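Long-range contacts in galactose mutarotase related enzyme (Lactobacillus acidophilus, PDB 3DCD), which is of unproven function but probably binds a carbohydrate and may act as a sugar isomerase: residues E124-V129 with F138-H143; T168-P173 with I206-G211; R232-V237 with P254-A259. One frame throughout, in Å; residues are numbered along the deposited sequence.

Contact 1: E124-V129 with F138-H143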
loop_
_atom_site.group_PDB
_atom_site.type_symbol
_atom_site.label_atom_id
_atom_site.label_comp_id
_atom_site.label_asym_id
_atom_site.label_seq_id
_atom_site.Cartn_x
_atom_site.Cartn_y
_atom_site.Cartn_z
ATOM N N GLU A 124 -0.812 -0.708 -10.058
ATOM C CA GLU A 124 0.466 -0.882 -9.364
ATOM C C GLU A 124 0.645 -2.385 -9.207
ATOM O O GLU A 124 -0.041 -3.017 -8.410
ATOM C CB GLU A 124 0.440 -0.194 -8.001
ATOM C CG GLU A 124 1.694 -0.472 -7.129
ATOM C CD GLU A 124 1.764 0.437 -5.898
ATOM O OE1 GLU A 124 1.142 1.530 -5.899
ATOM O OE2 GLU A 124 2.446 0.061 -4.925
ATOM N N ASN A 125 1.541 -2.961 -10.007
ATOM C CA ASN A 125 1.627 -4.417 -10.116
ATOM C C ASN A 125 2.945 -4.886 -9.546
ATOM O O ASN A 125 3.996 -4.330 -9.874
ATOM C CB ASN A 125 1.537 -4.870 -11.581
ATOM C CG ASN A 125 0.279 -4.371 -12.288
ATOM O OD1 ASN A 125 0.344 -3.805 -13.389
ATOM N ND2 ASN A 125 -0.859 -4.585 -11.669
ATOM N N PHE A 126 2.884 -5.939 -8.740
ATOM C CA PHE A 126 4.081 -6.525 -8.140
ATOM C C PHE A 126 4.435 -7.857 -8.806
ATOM O O PHE A 126 3.563 -8.687 -9.064
ATOM C CB PHE A 126 3.846 -6.782 -6.652
ATOM C CG PHE A 126 3.460 -5.547 -5.874
ATOM C CD1 PHE A 126 4.232 -4.370 -5.969
ATOM C CD2 PHE A 126 2.335 -5.557 -5.063
ATOM C CE1 PHE A 126 3.866 -3.215 -5.240
ATOM C CE2 PHE A 126 1.967 -4.414 -4.320
ATOM C CZ PHE A 126 2.742 -3.254 -4.405
ATOM N N SER A 127 5.723 -8.053 -9.051
ATOM C CA SER A 127 6.241 -9.314 -9.501
ATOM C C SER A 127 7.474 -9.622 -8.679
ATOM O O SER A 127 8.399 -8.814 -8.619
ATOM C CB SER A 127 6.595 -9.239 -10.979
ATOM O OG SER A 127 7.415 -10.328 -11.353
ATOM N N VAL A 128 7.478 -10.791 -8.041
ATOM C CA VAL A 128 8.650 -11.260 -7.281
ATOM C C VAL A 128 9.130 -12.590 -7.885
ATOM O O VAL A 128 8.346 -13.521 -8.010
ATOM C CB VAL A 128 8.288 -11.451 -5.783
ATOM C CG1 VAL A 128 9.482 -11.909 -4.971
ATOM C CG2 VAL A 128 7.737 -10.138 -5.188
ATOM N N VAL A 129 10.404 -12.663 -8.255
ATOM C CA VAL A 129 11.011 -13.912 -8.713
ATOM C C VAL A 129 12.041 -14.366 -7.693
ATOM O O VAL A 129 12.962 -13.616 -7.369
ATOM C CB VAL A 129 11.674 -13.748 -10.106
ATOM C CG1 VAL A 129 12.326 -15.063 -10.569
ATOM C CG2 VAL A 129 10.626 -13.263 -11.131
ATOM N N PHE A 138 8.278 -13.988 1.928
ATOM C CA PHE A 138 8.109 -12.532 1.829
ATOM C C PHE A 138 6.661 -12.057 1.947
ATOM O O PHE A 138 5.691 -12.804 1.651
ATOM C CB PHE A 138 8.673 -11.996 0.502
ATOM C CG PHE A 138 7.832 -12.350 -0.680
ATOM C CD1 PHE A 138 7.941 -13.612 -1.271
ATOM C CD2 PHE A 138 6.899 -11.446 -1.185
ATOM C CE1 PHE A 138 7.131 -13.955 -2.348
ATOM C CE2 PHE A 138 6.094 -11.785 -2.249
ATOM C CZ PHE A 138 6.205 -13.036 -2.834
ATOM N N GLY A 139 6.524 -10.796 2.369
ATOM C CA GLY A 139 5.271 -10.065 2.290
ATOM C C GLY A 139 5.481 -8.898 1.328
ATOM O O GLY A 139 6.597 -8.421 1.165
ATOM N N VAL A 140 4.415 -8.479 0.661
ATOM C CA VAL A 140 4.446 -7.312 -0.238
ATOM C C VAL A 140 3.108 -6.565 -0.117
ATOM O O VAL A 140 2.078 -7.179 0.149
ATOM C CB VAL A 140 4.802 -7.700 -1.714
ATOM C CG1 VAL A 140 3.719 -8.584 -2.360
ATOM C CG2 VAL A 140 5.084 -6.446 -2.550
ATOM N N GLY A 141 3.134 -5.241 -0.271
ATOM C CA GLY A 141 1.941 -4.430 -0.101
ATOM C C GLY A 141 2.129 -3.035 -0.679
ATOM O O GLY A 141 3.253 -2.578 -0.880
ATOM N N GLY A 142 1.016 -2.385 -0.987
ATOM C CA GLY A 142 1.005 -0.968 -1.372
ATOM C C GLY A 142 0.574 -0.108 -0.189
ATOM O O GLY A 142 0.044 -0.622 0.809
ATOM N N HIS A 143 0.806 1.199 -0.292
ATOM C CA HIS A 143 0.579 2.122 0.838
ATOM C C HIS A 143 0.297 3.548 0.299
ATOM O O HIS A 143 0.807 4.523 0.849
ATOM C CB HIS A 143 1.848 2.075 1.723
ATOM C CG HIS A 143 1.687 2.588 3.130
ATOM N ND1 HIS A 143 1.200 3.843 3.423
ATOM C CD2 HIS A 143 2.063 2.048 4.317
ATOM C CE1 HIS A 143 1.220 4.028 4.734
ATOM N NE2 HIS A 143 1.762 2.962 5.299
HETATM O O HOH W 1 2.377 1.648 -2.738
#
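Phe126 and Val140 carry the middle of this contact. Their side chains slide past each other in opposite directions. CG2 of Val140 sits over one face of the Phe126 ring, 3.9 Å from its centroid and 14° off the ring normal. With CG2 anti to the backbone N of Val140, the methyl is placed over the ring. The far end of the same ring reaches the glycine backbone: CZ of Phe126 lies 3.6 Å from Gly141 O, and Gly142 N stands at the ring edge.

Val128 and Phe138 instead reach toward each other, tip to tip. Here the valine lies on the ring face. CG1 of Val128 is 4.1 Å from the centroid of the Phe138 ring, and CG2 of Val128 comes to 3.7 Å from Phe138 CE2. The axes of 124-129 and 140-142 run antiparallel, at 168°, and approach to 8.8 Å, with packed side chains between them. Strands 121-130 and 136-147 belong to two different antiparallel sheets. This is sheet-on-sheet packing in the beta-sandwich fold of the galactose mutarotase clan. Phe283 meets the Phe138 ring edge-to-face.

At the Gly142 end the link turns polar. The extended chain of Glu124 brings OE2 to 4.0 Å from Gly142 CA. One water lies 2.7 Å from Glu124 OE2, probably donating to it, and accepts from His143 N at 2.9 Å.

Contact 2: T168-P173 with I206-G211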
loop_
_atom_site.group_PDB
_atom_site.type_symbol
_atom_site.label_atom_id
_atom_site.label_comp_id
_atom_site.label_asym_id
_atom_site.label_seq_id
_atom_site.Cartn_x
_atom_site.Cartn_y
_atom_site.Cartn_z
ATOM N N THR A 168 -20.038 -7.378 6.124
ATOM C CA THR A 168 -19.275 -7.231 7.354
ATOM C C THR A 168 -18.017 -8.097 7.257
ATOM O O THR A 168 -18.071 -9.246 6.784
ATOM C CB THR A 168 -20.154 -7.602 8.563
ATOM O OG1 THR A 168 -21.188 -6.611 8.691
ATOM C CG2 THR A 168 -19.355 -7.535 9.829
ATOM N N ARG A 169 -16.884 -7.538 7.674
ATOM C CA ARG A 169 -15.595 -8.191 7.562
ATOM C C ARG A 169 -14.874 -8.188 8.902
ATOM O O ARG A 169 -15.113 -7.319 9.750
ATOM C CB ARG A 169 -14.716 -7.469 6.522
ATOM C CG ARG A 169 -15.130 -7.662 5.059
ATOM C CD ARG A 169 -14.372 -6.648 4.183
ATOM N NE ARG A 169 -14.660 -6.761 2.745
ATOM C CZ ARG A 169 -15.646 -6.135 2.107
ATOM N NH1 ARG A 169 -16.515 -5.365 2.761
ATOM N NH2 ARG A 169 -15.774 -6.290 0.791
ATOM N N VAL A 170 -13.958 -9.134 9.084
ATOM C CA VAL A 170 -13.227 -9.230 10.347
ATOM C C VAL A 170 -12.164 -8.139 10.379
ATOM O O VAL A 170 -11.385 -8.010 9.428
ATOM C CB VAL A 170 -12.560 -10.608 10.513
ATOM C CG1 VAL A 170 -11.760 -10.670 11.813
ATOM C CG2 VAL A 170 -13.621 -11.719 10.491
ATOM N N ARG A 171 -12.166 -7.334 11.442
ATOM C CA ARG A 171 -11.080 -6.371 11.677
ATOM C C ARG A 171 -10.053 -7.002 12.600
ATOM O O ARG A 171 -10.421 -7.636 13.601
ATOM C CB ARG A 171 -11.605 -5.098 12.356
ATOM C CG ARG A 171 -10.516 -4.032 12.591
ATOM C CD ARG A 171 -10.985 -2.965 13.563
ATOM N NE ARG A 171 -9.851 -2.233 14.145
ATOM C CZ ARG A 171 -9.992 -1.156 14.907
ATOM N NH1 ARG A 171 -11.209 -0.697 15.182
ATOM N NH2 ARG A 171 -8.930 -0.535 15.387
ATOM N N ILE A 172 -8.774 -6.807 12.289
ATOM C CA ILE A 172 -7.697 -7.234 13.172
ATOM C C ILE A 172 -7.111 -6.007 13.848
ATOM O O ILE A 172 -6.411 -5.227 13.188
ATOM C CB ILE A 172 -6.570 -7.968 12.417
ATOM C CG1 ILE A 172 -7.149 -9.056 11.486
ATOM C CG2 ILE A 172 -5.522 -8.550 13.433
ATOM C CD1 ILE A 172 -6.121 -9.690 10.533
ATOM N N PRO A 173 -7.372 -5.829 15.156
ATOM C CA PRO A 173 -6.869 -4.599 15.758
ATOM C C PRO A 173 -5.364 -4.658 15.992
ATOM O O PRO A 173 -4.801 -5.749 16.180
ATOM C CB PRO A 173 -7.622 -4.504 17.103
ATOM C CG PRO A 173 -8.461 -5.703 17.213
ATOM C CD PRO A 173 -8.081 -6.674 16.129
ATOM N N ILE A 206 -7.470 -2.716 10.057
ATOM C CA ILE A 206 -7.034 -3.819 9.211
ATOM C C ILE A 206 -8.187 -4.761 8.991
ATOM O O ILE A 206 -8.723 -5.291 9.969
ATOM C CB ILE A 206 -5.833 -4.612 9.840
ATOM C CG1 ILE A 206 -4.640 -3.677 10.084
ATOM C CG2 ILE A 206 -5.444 -5.804 8.940
ATOM C CD1 ILE A 206 -3.481 -4.309 10.883
ATOM N N TYR A 207 -8.552 -4.965 7.719
ATOM C CA TYR A 207 -9.686 -5.826 7.373
ATOM C C TYR A 207 -9.248 -7.057 6.596
ATOM O O TYR A 207 -8.434 -6.975 5.676
ATOM C CB TYR A 207 -10.773 -5.044 6.615
ATOM C CG TYR A 207 -11.283 -3.844 7.394
ATOM C CD1 TYR A 207 -12.131 -4.006 8.487
ATOM C CD2 TYR A 207 -10.875 -2.545 7.055
ATOM C CE1 TYR A 207 -12.581 -2.904 9.209
ATOM C CE2 TYR A 207 -11.314 -1.440 7.772
ATOM C CZ TYR A 207 -12.182 -1.626 8.830
ATOM O OH TYR A 207 -12.615 -0.530 9.535
ATOM N N GLU A 208 -9.771 -8.206 7.021
ATOM C CA GLU A 208 -9.568 -9.461 6.334
ATOM C C GLU A 208 -10.453 -9.446 5.099
ATOM O O GLU A 208 -11.662 -9.239 5.210
ATOM C CB GLU A 208 -9.947 -10.623 7.263
ATOM C CG GLU A 208 -8.932 -10.814 8.420
ATOM C CD GLU A 208 -9.236 -12.013 9.305
ATOM O OE1 GLU A 208 -10.297 -12.667 9.115
ATOM O OE2 GLU A 208 -8.409 -12.294 10.199
ATOM N N LEU A 209 -9.837 -9.652 3.934
ATOM C CA LEU A 209 -10.542 -9.673 2.656
ATOM C C LEU A 209 -10.686 -11.095 2.127
ATOM O O LEU A 209 -9.868 -11.966 2.440
ATOM C CB LEU A 209 -9.797 -8.823 1.628
ATOM C CG LEU A 209 -9.664 -7.338 1.979
ATOM C CD1 LEU A 209 -8.901 -6.586 0.908
ATOM C CD2 LEU A 209 -11.043 -6.720 2.150
ATOM N N ARG A 210 -11.740 -11.309 1.345
ATOM C CA ARG A 210 -12.024 -12.595 0.744
ATOM C C ARG A 210 -12.367 -12.359 -0.726
ATOM O O ARG A 210 -12.973 -11.324 -1.058
ATOM C CB ARG A 210 -13.216 -13.233 1.472
ATOM C CG ARG A 210 -12.972 -13.519 2.963
ATOM C CD ARG A 210 -14.239 -14.069 3.641
ATOM N NE ARG A 210 -14.706 -15.288 2.969
ATOM C CZ ARG A 210 -14.161 -16.490 3.109
ATOM N NH1 ARG A 210 -13.136 -16.675 3.938
ATOM N NH2 ARG A 210 -14.664 -17.512 2.429
ATOM N N GLY A 211 -12.007 -13.313 -1.591
ATOM C CA GLY A 211 -12.303 -13.239 -3.026
ATOM C C GLY A 211 -11.458 -12.194 -3.743
ATOM O O GLY A 211 -10.494 -11.670 -3.176
HETATM O O HOH W 2 -13.830 -9.150 1.362
HETATM O O HOH W 3 -13.492 -10.839 6.721
HETATM O O HOH W 4 -7.382 -2.736 12.899
#
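Glu208 packs against Val170 and Ile172, and its side chain can be followed outward atom by atom. Glu208 CB lies 3.7 Å from Val170 O. Glu208 CG is anti to the carbonyl carbon (chi1 -71°), where it meets CD1 of Ile172 at 3.7 Å. The chain then runs on extended, side by side with Val170 and pointing the same way. CD touches CG1 and CB of Val170. At the tip the two oxygens part: Glu208 OE1 is 3.4 Å from Val170 CB, while Glu208 OE2 is 3.5 Å from Ile172 CD1. The isoleucine crosses the glutamate at about a right angle. OE2 also forms a salt bridge with Arg184, which probably helps fix the carboxylate beside Val170 and Ile172.

In the backbone, Glu208 N donates to Val170 O at 2.9 Å in a nearly straight bond of 175°, and Ile172 N donates to Ile206 O at 2.8 Å. Water extends the pairing: one molecule joins Val170 N to Glu208 O, and another accepts from Arg171 NE and Ile206 N and probably donates to Ile172 O. The strand segments are 140° apart, and a single beta bridge, Arg171 with Tyr207, joins them. This is a short, strongly twisted antiparallel strand pairing, joining strand 169-175 to strand 205-208.

Contact 3: R232-V237 with P254-A259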
loop_
_atom_site.group_PDB
_atom_site.type_symbol
_atom_site.label_atom_id
_atom_site.label_comp_id
_atom_site.label_asym_id
_atom_site.label_seq_id
_atom_site.Cartn_x
_atom_site.Cartn_y
_atom_site.Cartn_z
ATOM N N ARG A 232 -7.927 -6.525 -5.856
ATOM C CA ARG A 232 -7.765 -7.824 -6.509
ATOM C C ARG A 232 -7.787 -8.938 -5.445
ATOM O O ARG A 232 -8.732 -9.009 -4.649
ATOM C CB ARG A 232 -6.486 -7.824 -7.355
ATOM C CG ARG A 232 -6.473 -6.697 -8.416
ATOM C CD ARG A 232 -5.297 -6.848 -9.391
ATOM N NE ARG A 232 -4.991 -5.593 -10.079
ATOM C CZ ARG A 232 -3.807 -5.315 -10.615
ATOM N NH1 ARG A 232 -2.820 -6.197 -10.554
ATOM N NH2 ARG A 232 -3.603 -4.162 -11.219
ATOM N N ASP A 233 -6.758 -9.778 -5.401
ATOM C CA ASP A 233 -6.762 -10.904 -4.475
ATOM C C ASP A 233 -6.046 -10.643 -3.147
ATOM O O ASP A 233 -5.674 -11.596 -2.443
ATOM C CB ASP A 233 -6.194 -12.158 -5.150
ATOM C CG ASP A 233 -4.734 -11.999 -5.605
ATOM O OD1 ASP A 233 -4.119 -10.899 -5.496
ATOM O OD2 ASP A 233 -4.192 -13.012 -6.088
ATOM N N ALA A 234 -5.824 -9.374 -2.793
ATOM C CA ALA A 234 -5.169 -9.094 -1.497
ATOM C C ALA A 234 -5.979 -9.744 -0.375
ATOM O O ALA A 234 -7.204 -9.590 -0.343
ATOM C CB ALA A 234 -5.053 -7.581 -1.253
ATOM N N PRO A 235 -5.319 -10.491 0.526
ATOM C CA PRO A 235 -6.050 -11.054 1.662
ATOM C C PRO A 235 -6.355 -10.039 2.768
ATOM O O PRO A 235 -7.138 -10.346 3.669
ATOM C CB PRO A 235 -5.109 -12.139 2.172
ATOM C CG PRO A 235 -3.744 -11.649 1.813
ATOM C CD PRO A 235 -3.900 -10.899 0.526
ATOM N N PHE A 236 -5.742 -8.853 2.704
ATOM C CA PHE A 236 -5.939 -7.819 3.728
ATOM C C PHE A 236 -5.919 -6.444 3.072
ATOM O O PHE A 236 -5.268 -6.237 2.039
ATOM C CB PHE A 236 -4.829 -7.784 4.809
ATOM C CG PHE A 236 -4.474 -9.125 5.422
ATOM C CD1 PHE A 236 -5.284 -9.700 6.404
ATOM C CD2 PHE A 236 -3.309 -9.774 5.047
ATOM C CE1 PHE A 236 -4.950 -10.934 6.973
ATOM C CE2 PHE A 236 -2.966 -10.996 5.600
ATOM C CZ PHE A 236 -3.794 -11.586 6.574
ATOM N N VAL A 237 -6.579 -5.493 3.719
ATOM C CA VAL A 237 -6.360 -4.079 3.395
ATOM C C VAL A 237 -6.217 -3.291 4.696
ATOM O O VAL A 237 -6.965 -3.519 5.663
ATOM C CB VAL A 237 -7.494 -3.504 2.477
ATOM C CG1 VAL A 237 -8.859 -3.521 3.182
ATOM C CG2 VAL A 237 -7.168 -2.054 2.011
ATOM N N PRO A 254 -3.427 -2.107 0.151
ATOM C CA PRO A 254 -3.649 -3.540 -0.144
ATOM C C PRO A 254 -2.398 -4.332 0.220
ATOM O O PRO A 254 -1.292 -3.952 -0.159
ATOM C CB PRO A 254 -3.899 -3.554 -1.672
ATOM C CG PRO A 254 -4.139 -2.084 -2.055
ATOM C CD PRO A 254 -3.245 -1.332 -1.081
ATOM N N TRP A 255 -2.577 -5.416 0.968
ATOM C CA TRP A 255 -1.482 -6.154 1.564
ATOM C C TRP A 255 -1.557 -7.631 1.210
ATOM O O TRP A 255 -2.616 -8.256 1.371
ATOM C CB TRP A 255 -1.557 -6.090 3.098
ATOM C CG TRP A 255 -1.282 -4.767 3.774
ATOM C CD1 TRP A 255 -0.654 -3.655 3.259
ATOM C CD2 TRP A 255 -1.588 -4.466 5.137
ATOM N NE1 TRP A 255 -0.575 -2.656 4.244
ATOM C CE2 TRP A 255 -1.150 -3.139 5.394
ATOM C CE3 TRP A 255 -2.199 -5.203 6.175
ATOM C CZ2 TRP A 255 -1.314 -2.528 6.644
ATOM C CZ3 TRP A 255 -2.358 -4.589 7.423
ATOM C CH2 TRP A 255 -1.909 -3.266 7.645
ATOM N N TRP A 256 -0.417 -8.173 0.787
ATOM C CA TRP A 256 -0.180 -9.600 0.626
ATOM C C TRP A 256 0.892 -9.985 1.677
ATOM O O TRP A 256 1.984 -10.444 1.349
ATOM C CB TRP A 256 0.316 -9.885 -0.795
ATOM C CG TRP A 256 -0.752 -9.668 -1.831
ATOM C CD1 TRP A 256 -1.577 -10.619 -2.368
ATOM C CD2 TRP A 256 -1.135 -8.414 -2.431
ATOM N NE1 TRP A 256 -2.453 -10.041 -3.268
ATOM C CE2 TRP A 256 -2.204 -8.686 -3.320
ATOM C CE3 TRP A 256 -0.682 -7.083 -2.292
ATOM C CZ2 TRP A 256 -2.829 -7.671 -4.087
ATOM C CZ3 TRP A 256 -1.299 -6.083 -3.045
ATOM C CH2 TRP A 256 -2.366 -6.377 -3.926
ATOM N N GLY A 257 0.568 -9.727 2.944
ATOM C CA GLY A 257 1.525 -9.871 4.038
ATOM C C GLY A 257 0.947 -9.092 5.195
ATOM O O GLY A 257 0.032 -8.311 4.997
ATOM N N ILE A 258 1.472 -9.296 6.404
ATOM C CA ILE A 258 0.931 -8.585 7.556
ATOM C C ILE A 258 1.935 -8.518 8.702
ATOM O O ILE A 258 2.893 -9.302 8.757
ATOM C CB ILE A 258 -0.432 -9.215 7.988
ATOM C CG1 ILE A 258 -1.238 -8.290 8.918
ATOM C CG2 ILE A 258 -0.270 -10.629 8.535
ATOM C CD1 ILE A 258 -2.733 -8.713 9.021
ATOM N N ALA A 259 1.733 -7.563 9.605
ATOM C CA ALA A 259 2.587 -7.423 10.780
ATOM C C ALA A 259 2.630 -8.722 11.606
ATOM O O ALA A 259 1.717 -9.550 11.518
ATOM C CB ALA A 259 2.059 -6.306 11.637
#
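Trp256 and Asp233 make the one side-chain hydrogen bond of this contact. NE1 of Trp256 donates to OD1 of Asp233 at 2.9 Å, with an N-H...O angle of 151°. The oxygen lies near the plane of the indole, but the N-H meets it from above the carboxylate plane. Carboxylate and ring planes are 65° apart. The first torsion of Asp233 sets CG between its backbone N and carbonyl carbon (chi1 61°), and from there OD1 reaches the indole.

The backbone bonds pair Phe236 with Trp255. Trp255 N donates to Phe236 O at 3.0 Å. The return bond, Phe236 N to Trp255 O, is weak at 3.5 Å. Val237 and Pro254 form the next, non-hydrogen-bonded pair. These are the ends of the antiparallel beta hairpin of strands 236-240 and 249-256, part of the mutarotase-type beta-sandwich.

CH-pi contacts meet both rings. Ala234 CB lies over the six-membered ring of Trp256, 3.8 Å from its centroid and offset toward the rim. Pro235 CD approaches the five-membered ring off-centre, and the proline crosses the tryptophan at about a right angle. CD1 of Ile258 sits over the ring centre of Phe236, at 3.7 Å from the centroid. The opposite face of Phe236 has CB of the preceding Pro235 above it, nearer the rim.

Other apolar pairs are Phe236 CB with Trp255 CE3 at 3.9 Å and Ala234 CB with Pro254 CB at 4.2 Å.

One buried polar atom lies beside the phenylalanine. Gly257 O comes to 3.6 Å from Phe236 CD2, and this oxygen has no polar partner in the model.

In the fold
Contact 3 lies between the other two, its centre about 10 Å from each of theirs. The centres of contacts 1 and 2 are about 20 Å apart, and their nearest atoms about 10 Å. Backbone bonds probably join each pair of neighbours. Val140 O is 2.8 Å from Trp256 N and Gly142 N is 2.9 Å from Pro254 O, tying contact 1 to contact 3. Leu209 N is 2.8 Å from Pro235 O and Tyr207 N is 3.0 Å from Val237 O, tying contact 3 to contact 2. Strands 136-147, 249-256, 236-240 and 205-208 are thus successive neighbours in one sheet. Side chains join in, with Phe126 against Trp256 and Ile206 against Trp255.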